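PDB 3EFA: putative Acetyltransferase from Lactobacillus plantarum WCFS1, which probably transfers an acetyl group from acetyl-CoA to an amine of a substrate that is not known here. Local coordinates for residues A[13-19]-A[48-52]; A[123-129]-A[140-144]. All blocks are in the same frame, centred on the assembly; numbering follows the deposited sequence.

Interaction 1: residues A[13-19]-A[48-52]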
loop_
_atom_site.group_PDB
_atom_site.type_symbol
_atom_site.label_atom_id
_atom_site.label_comp_id
_atom_site.label_asym_id
_atom_site.label_seq_id
_atom_site.Cartn_x
_atom_site.Cartn_y
_atom_site.Cartn_z
ATOM N N ALA A 13 -26.304 19.230 -6.620
ATOM C CA ALA A 13 -27.052 18.209 -7.362
ATOM C C ALA A 13 -26.254 16.913 -7.626
ATOM O O ALA A 13 -26.759 15.818 -7.395
ATOM C CB ALA A 13 -27.602 18.788 -8.676
ATOM N N ASN A 14 -25.021 17.039 -8.107
ATOM C CA ASN A 14 -24.180 15.867 -8.359
ATOM C C ASN A 14 -23.762 15.147 -7.057
ATOM O O ASN A 14 -23.692 13.914 -6.991
ATOM C CB ASN A 14 -22.942 16.257 -9.181
ATOM C CG ASN A 14 -22.285 15.057 -9.866
ATOM O OD1 ASN A 14 -22.929 14.331 -10.637
ATOM N ND2 ASN A 14 -20.993 14.855 -9.601
ATOM N N ARG A 15 -23.485 15.940 -6.033
ATOM C CA ARG A 15 -23.191 15.458 -4.693
ATOM C C ARG A 15 -24.363 14.634 -4.154
ATOM O O ARG A 15 -24.175 13.567 -3.541
ATOM C CB ARG A 15 -23.009 16.680 -3.804
ATOM C CG ARG A 15 -22.224 16.475 -2.562
ATOM C CD ARG A 15 -21.606 17.796 -2.160
ATOM N NE ARG A 15 -22.533 18.674 -1.472
ATOM C CZ ARG A 15 -22.585 19.991 -1.660
ATOM N NH1 ARG A 15 -21.772 20.576 -2.532
ATOM N NH2 ARG A 15 -23.467 20.723 -0.990
ATOM N N ALA A 16 -25.574 15.139 -4.396
ATOM C CA ALA A 16 -26.794 14.479 -3.959
ATOM C C ALA A 16 -26.954 13.114 -4.623
ATOM O O ALA A 16 -27.267 12.128 -3.960
ATOM C CB ALA A 16 -28.039 15.377 -4.234
ATOM N N ALA A 17 -26.755 13.075 -5.936
ATOM C CA ALA A 17 -26.801 11.833 -6.685
ATOM C C ALA A 17 -25.857 10.763 -6.088
ATOM O O ALA A 17 -26.243 9.596 -5.904
ATOM C CB ALA A 17 -26.456 12.096 -8.169
ATOM N N ALA A 18 -24.626 11.176 -5.784
ATOM C CA ALA A 18 -23.614 10.275 -5.234
ATOM C C ALA A 18 -24.010 9.767 -3.837
ATOM O O ALA A 18 -23.852 8.582 -3.552
ATOM C CB ALA A 18 -22.272 10.949 -5.193
ATOM N N TYR A 19 -24.530 10.653 -2.978
ATOM C CA TYR A 19 -24.958 10.234 -1.637
ATOM C C TYR A 19 -26.153 9.254 -1.703
ATOM O O TYR A 19 -26.237 8.300 -0.924
ATOM C CB TYR A 19 -25.341 11.444 -0.758
ATOM C CG TYR A 19 -24.206 12.353 -0.325
ATOM C CD1 TYR A 19 -22.945 12.250 -0.885
ATOM C CD2 TYR A 19 -24.414 13.349 0.619
ATOM C CE1 TYR A 19 -21.913 13.094 -0.498
ATOM C CE2 TYR A 19 -23.384 14.202 1.012
ATOM C CZ TYR A 19 -22.135 14.067 0.448
ATOM O OH TYR A 19 -21.099 14.907 0.823
ATOM N N TYR A 48 -17.189 14.343 -6.945
ATOM C CA TYR A 48 -17.656 12.973 -7.200
ATOM C C TYR A 48 -17.850 12.737 -8.696
ATOM O O TYR A 48 -18.126 13.668 -9.439
ATOM C CB TYR A 48 -18.953 12.683 -6.417
ATOM C CG TYR A 48 -18.835 12.993 -4.933
ATOM C CD1 TYR A 48 -18.559 11.983 -4.010
ATOM C CD2 TYR A 48 -18.963 14.304 -4.455
ATOM C CE1 TYR A 48 -18.433 12.263 -2.649
ATOM C CE2 TYR A 48 -18.828 14.594 -3.092
ATOM C CZ TYR A 48 -18.564 13.563 -2.189
ATOM O OH TYR A 48 -18.424 13.819 -0.830
ATOM N N ALA A 49 -17.669 11.492 -9.136
ATOM C CA ALA A 49 -17.946 11.110 -10.520
ATOM C C ALA A 49 -19.274 10.354 -10.589
ATOM O O ALA A 49 -19.435 9.346 -9.902
ATOM C CB ALA A 49 -16.792 10.239 -11.099
ATOM N N VAL A 50 -20.213 10.833 -11.416
ATOM C CA VAL A 50 -21.523 10.189 -11.559
ATOM C C VAL A 50 -21.918 9.942 -13.025
ATOM O O VAL A 50 -21.836 10.860 -13.855
ATOM C CB VAL A 50 -22.652 11.018 -10.842
ATOM C CG1 VAL A 50 -24.021 10.336 -10.970
ATOM C CG2 VAL A 50 -22.319 11.257 -9.387
ATOM N N LEU A 51 -22.350 8.712 -13.335
ATOM C CA LEU A 51 -22.874 8.365 -14.670
ATOM C C LEU A 51 -24.415 8.341 -14.701
ATOM O O LEU A 51 -25.057 7.630 -13.924
ATOM C CB LEU A 51 -22.290 7.026 -15.174
ATOM C CG LEU A 51 -22.521 6.598 -16.648
ATOM C CD1 LEU A 51 -21.397 5.694 -17.204
ATOM C CD2 LEU A 51 -23.916 5.950 -16.907
ATOM N N TYR A 52 -24.994 9.129 -15.603
ATOM C CA TYR A 52 -26.455 9.271 -15.741
ATOM C C TYR A 52 -26.975 8.664 -17.066
ATOM O O TYR A 52 -26.419 8.929 -18.147
ATOM C CB TYR A 52 -26.838 10.756 -15.736
ATOM C CG TYR A 52 -26.479 11.548 -14.487
ATOM C CD1 TYR A 52 -27.435 11.803 -13.501
ATOM C CD2 TYR A 52 -25.194 12.079 -14.309
ATOM C CE1 TYR A 52 -27.119 12.540 -12.358
ATOM C CE2 TYR A 52 -24.867 12.825 -13.167
ATOM C CZ TYR A 52 -25.840 13.054 -12.196
ATOM O OH TYR A 52 -25.537 13.793 -11.060
#
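Helical segment 13-19 crosses strand 48-52 at 78°, the two segment axes 8.3 Å apart, and polar groups are settled at both margins of the contact. At one margin Tyr-52 OH donates to Asn-14 OD1 over 2.7 Å. The amide of Asn-14 is thus used at both ends: ND2 lies 3.1 Å from Tyr-48 O and makes a weak hydrogen bond to Ser-9 O on the neighbouring strand 5-9. At the other margin Tyr-48 OH has its main partner in Asp-42, and Tyr-19 OH adds only a weak hydrogen bond to Tyr-48 OH at 3.3 Å. The two rings meet as an offset edge-to-face pair, the edge of Tyr-19 toward the face of Tyr-48, with centroids 5.8 Å apart and planes at 86°. Arg-15 lays its aliphatic part beside the Tyr-48 ring (Arg-15 CG to Tyr-48 CE2 3.9 Å), while its guanidinium makes a weak hydrogen bond to Ala-10 O and a long, weak ion pair with Asp-44. Between these margins the surfaces are small and apolar: Ala-18 CB sits 3.9 Å from Tyr-48 CB and 4.2 Å from Val-50 CG2, and Ala-17 CB 4.1 Å from Val-50 CG1. The small Ala-17 and Ala-18 are consistent with the close approach of the first helix of this GNAT-type fold; the polar ends of Asn-14, Tyr-48 and Tyr-52 have partners, so they can border an otherwise apolar seam.

Interaction 2: residues A[123-129]-A[140-144]. With FMT (formic acid), chain D.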
loop_
_atom_site.group_PDB
_atom_site.type_symbol
_atom_site.label_atom_id
_atom_site.label_comp_id
_atom_site.label_asym_id
_atom_site.label_seq_id
_atom_site.Cartn_x
_atom_site.Cartn_y
_atom_site.Cartn_z
ATOM N N CYS A 123 -8.817 -4.505 -15.741
ATOM C CA CYS A 123 -8.686 -3.080 -16.041
ATOM C C CYS A 123 -7.237 -2.600 -15.963
ATOM O O CYS A 123 -6.965 -1.420 -16.192
ATOM C CB CYS A 123 -9.580 -2.223 -15.130
ATOM S SG CYS A 123 -11.362 -2.539 -15.284
ATOM N N GLY A 124 -6.317 -3.504 -15.623
ATOM C CA GLY A 124 -4.898 -3.181 -15.619
ATOM C C GLY A 124 -4.235 -2.865 -14.281
ATOM O O GLY A 124 -3.074 -2.442 -14.258
ATOM N N TYR A 125 -4.947 -3.067 -13.173
ATOM C CA TYR A 125 -4.358 -2.898 -11.830
ATOM C C TYR A 125 -3.621 -4.167 -11.361
ATOM O O TYR A 125 -3.892 -5.263 -11.851
ATOM C CB TYR A 125 -5.433 -2.488 -10.800
ATOM C CG TYR A 125 -6.014 -1.106 -11.039
ATOM C CD1 TYR A 125 -5.635 -0.014 -10.247
ATOM C CD2 TYR A 125 -6.926 -0.888 -12.070
ATOM C CE1 TYR A 125 -6.153 1.264 -10.478
ATOM C CE2 TYR A 125 -7.446 0.368 -12.316
ATOM C CZ TYR A 125 -7.060 1.444 -11.522
ATOM O OH TYR A 125 -7.586 2.684 -11.788
ATOM N N ARG A 126 -2.681 -4.007 -10.427
ATOM C CA ARG A 126 -2.021 -5.149 -9.770
ATOM C C ARG A 126 -1.927 -4.963 -8.238
ATOM O O ARG A 126 -1.773 -3.844 -7.749
ATOM C CB ARG A 126 -0.617 -5.384 -10.361
ATOM C CG ARG A 126 0.311 -4.222 -10.086
ATOM C CD ARG A 126 1.746 -4.435 -10.552
ATOM N NE ARG A 126 2.661 -3.557 -9.818
ATOM C CZ ARG A 126 2.588 -2.226 -9.832
ATOM N NH1 ARG A 126 1.636 -1.611 -10.537
ATOM N NH2 ARG A 126 3.456 -1.502 -9.132
ATOM N N VAL A 127 -2.007 -6.062 -7.488
ATOM C CA VAL A 127 -1.841 -6.018 -6.036
ATOM C C VAL A 127 -0.434 -5.554 -5.667
ATOM O O VAL A 127 0.541 -6.065 -6.208
ATOM C CB VAL A 127 -2.077 -7.407 -5.399
ATOM C CG1 VAL A 127 -1.909 -7.342 -3.864
ATOM C CG2 VAL A 127 -3.462 -7.959 -5.798
ATOM N N THR A 128 -0.328 -4.568 -4.774
ATOM C CA THR A 128 0.984 -4.171 -4.238
ATOM C C THR A 128 1.105 -4.439 -2.742
ATOM O O THR A 128 2.188 -4.342 -2.183
ATOM C CB THR A 128 1.368 -2.678 -4.502
ATOM O OG1 THR A 128 0.332 -1.810 -4.023
ATOM C CG2 THR A 128 1.643 -2.408 -5.991
ATOM N N ALA A 129 -0.009 -4.767 -2.099
ATOM C CA ALA A 129 -0.008 -5.070 -0.670
ATOM C C ALA A 129 -1.281 -5.814 -0.257
ATOM O O ALA A 129 -2.349 -5.608 -0.839
ATOM C CB ALA A 129 0.159 -3.793 0.152
ATOM N N VAL A 140 -7.459 -5.502 -0.531
ATOM C CA VAL A 140 -6.160 -5.521 -1.197
ATOM C C VAL A 140 -5.827 -4.148 -1.756
ATOM O O VAL A 140 -6.698 -3.449 -2.264
ATOM C CB VAL A 140 -6.087 -6.562 -2.339
ATOM C CG1 VAL A 140 -5.780 -7.959 -1.783
ATOM C CG2 VAL A 140 -7.375 -6.552 -3.185
ATOM N N ILE A 141 -4.558 -3.767 -1.653
ATOM C CA ILE A 141 -4.090 -2.488 -2.178
ATOM C C ILE A 141 -3.600 -2.684 -3.613
ATOM O O ILE A 141 -2.726 -3.516 -3.861
ATOM C CB ILE A 141 -2.953 -1.919 -1.289
ATOM C CG1 ILE A 141 -3.327 -2.034 0.194
ATOM C CG2 ILE A 141 -2.625 -0.470 -1.655
ATOM C CD1 ILE A 141 -4.519 -1.204 0.598
HETATM N N MSE A 142 -4.161 -1.922 -4.552
HETATM C CA MSE A 142 -3.856 -2.093 -5.978
HETATM C C MSE A 142 -3.405 -0.797 -6.666
HETATM O O MSE A 142 -3.898 0.285 -6.361
HETATM C CB MSE A 142 -5.060 -2.710 -6.726
HETATM C CG MSE A 142 -5.632 -3.972 -6.055
HETATM SE SE MSE A 142 -7.006 -4.973 -7.072
HETATM C CE MSE A 142 -5.835 -5.655 -8.492
ATOM N N HIS A 143 -2.468 -0.914 -7.603
ATOM C CA HIS A 143 -2.015 0.249 -8.362
ATOM C C HIS A 143 -2.000 0.001 -9.874
ATOM O O HIS A 143 -2.004 -1.139 -10.338
ATOM C CB HIS A 143 -0.639 0.734 -7.860
ATOM C CG HIS A 143 -0.682 1.333 -6.485
ATOM N ND1 HIS A 143 -0.319 0.631 -5.354
ATOM C CD2 HIS A 143 -1.091 2.552 -6.055
ATOM C CE1 HIS A 143 -0.487 1.397 -4.290
ATOM N NE2 HIS A 143 -0.959 2.566 -4.688
ATOM N N LYS A 144 -2.008 1.087 -10.634
ATOM C CA LYS A 144 -1.941 1.029 -12.085
ATOM C C LYS A 144 -1.240 2.278 -12.598
ATOM O O LYS A 144 -1.510 3.384 -12.133
ATOM C CB LYS A 144 -3.356 0.961 -12.680
ATOM C CG LYS A 144 -3.384 1.096 -14.201
ATOM C CD LYS A 144 -4.792 1.035 -14.779
ATOM C CE LYS A 144 -4.740 1.162 -16.299
ATOM N NZ LYS A 144 -6.090 1.198 -16.940
HETATM C C FMT D . 0.033 -1.564 -13.881
HETATM O O1 FMT D . 0.756 -0.612 -14.191
HETATM O O2 FMT D . 0.102 -2.194 -12.820
#
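Tyr-125 spreads one ring face under the aliphatic chain of Lys-144, whose CB stands 3.6 Å from the ring centroid in a CH-pi contact. Beyond the ring, Lys-144 NZ donates to Cys-123 O (2.9 Å) and forms a salt bridge with Glu-97 of helix 88-102; Glu-97 is also hydrogen-bonded to Tyr-125 OH. Gly-124, with positive phi, ends helix 117-122 in a Schellman motif and turns the chain into the strand. There Arg-126 and His-143 form an antiparallel hydrogen-bonded pair, Arg-126 N to His-143 O 2.9 Å and His-143 N to Arg-126 O 3.0 Å. Val-127 and Met-142, a selenomethionine, follow as a non-hydrogen-bonded pair. Next the register slips: Thr-128 N (2.8 Å) and, weakly, Ala-129 N (3.5 Å) both point to Ile-141 O, while Ile-141 N returns to Ala-129 O at 3.0 Å. Thr-128 OG1 and His-143 ND1, 2.9 Å apart, share a hydrogen bond beside the bulge. Arg-126 NH1 donates to O2 of a bound formic acid, probably from the crystallisation liquor, at 2.8 Å; Gln-145 N also hydrogen-bonds it. Ala-129 and Ile-141 pack against the second subunit. The arrangement is a classic beta bulge within the C-terminal antiparallel hairpin of a GNAT fold.

Overall arrangement
Interactions 1 and 2 follow each other along the chain, the first closing before the second opens, and lie on opposite sides of the chain's centre, with centres 26 Å apart and nearest atoms about 12 Å apart. One mixed sheet connects them. Strand 48-52 is next to the outermost strand 5-9, whereas 126-129 forms the other outermost strand within the chain, paired with 139-145; strands 57-66, 71-79 and 107-113 lie between. Interaction 1 is where helix 12-29 packs on the sheet near its 5-9 edge, and interaction 2 forms the 126-129 edge. The N- and C-terminal parts of the chain thus join opposite edge regions of one sheet, with the 126-129 side lying at the dimer contact.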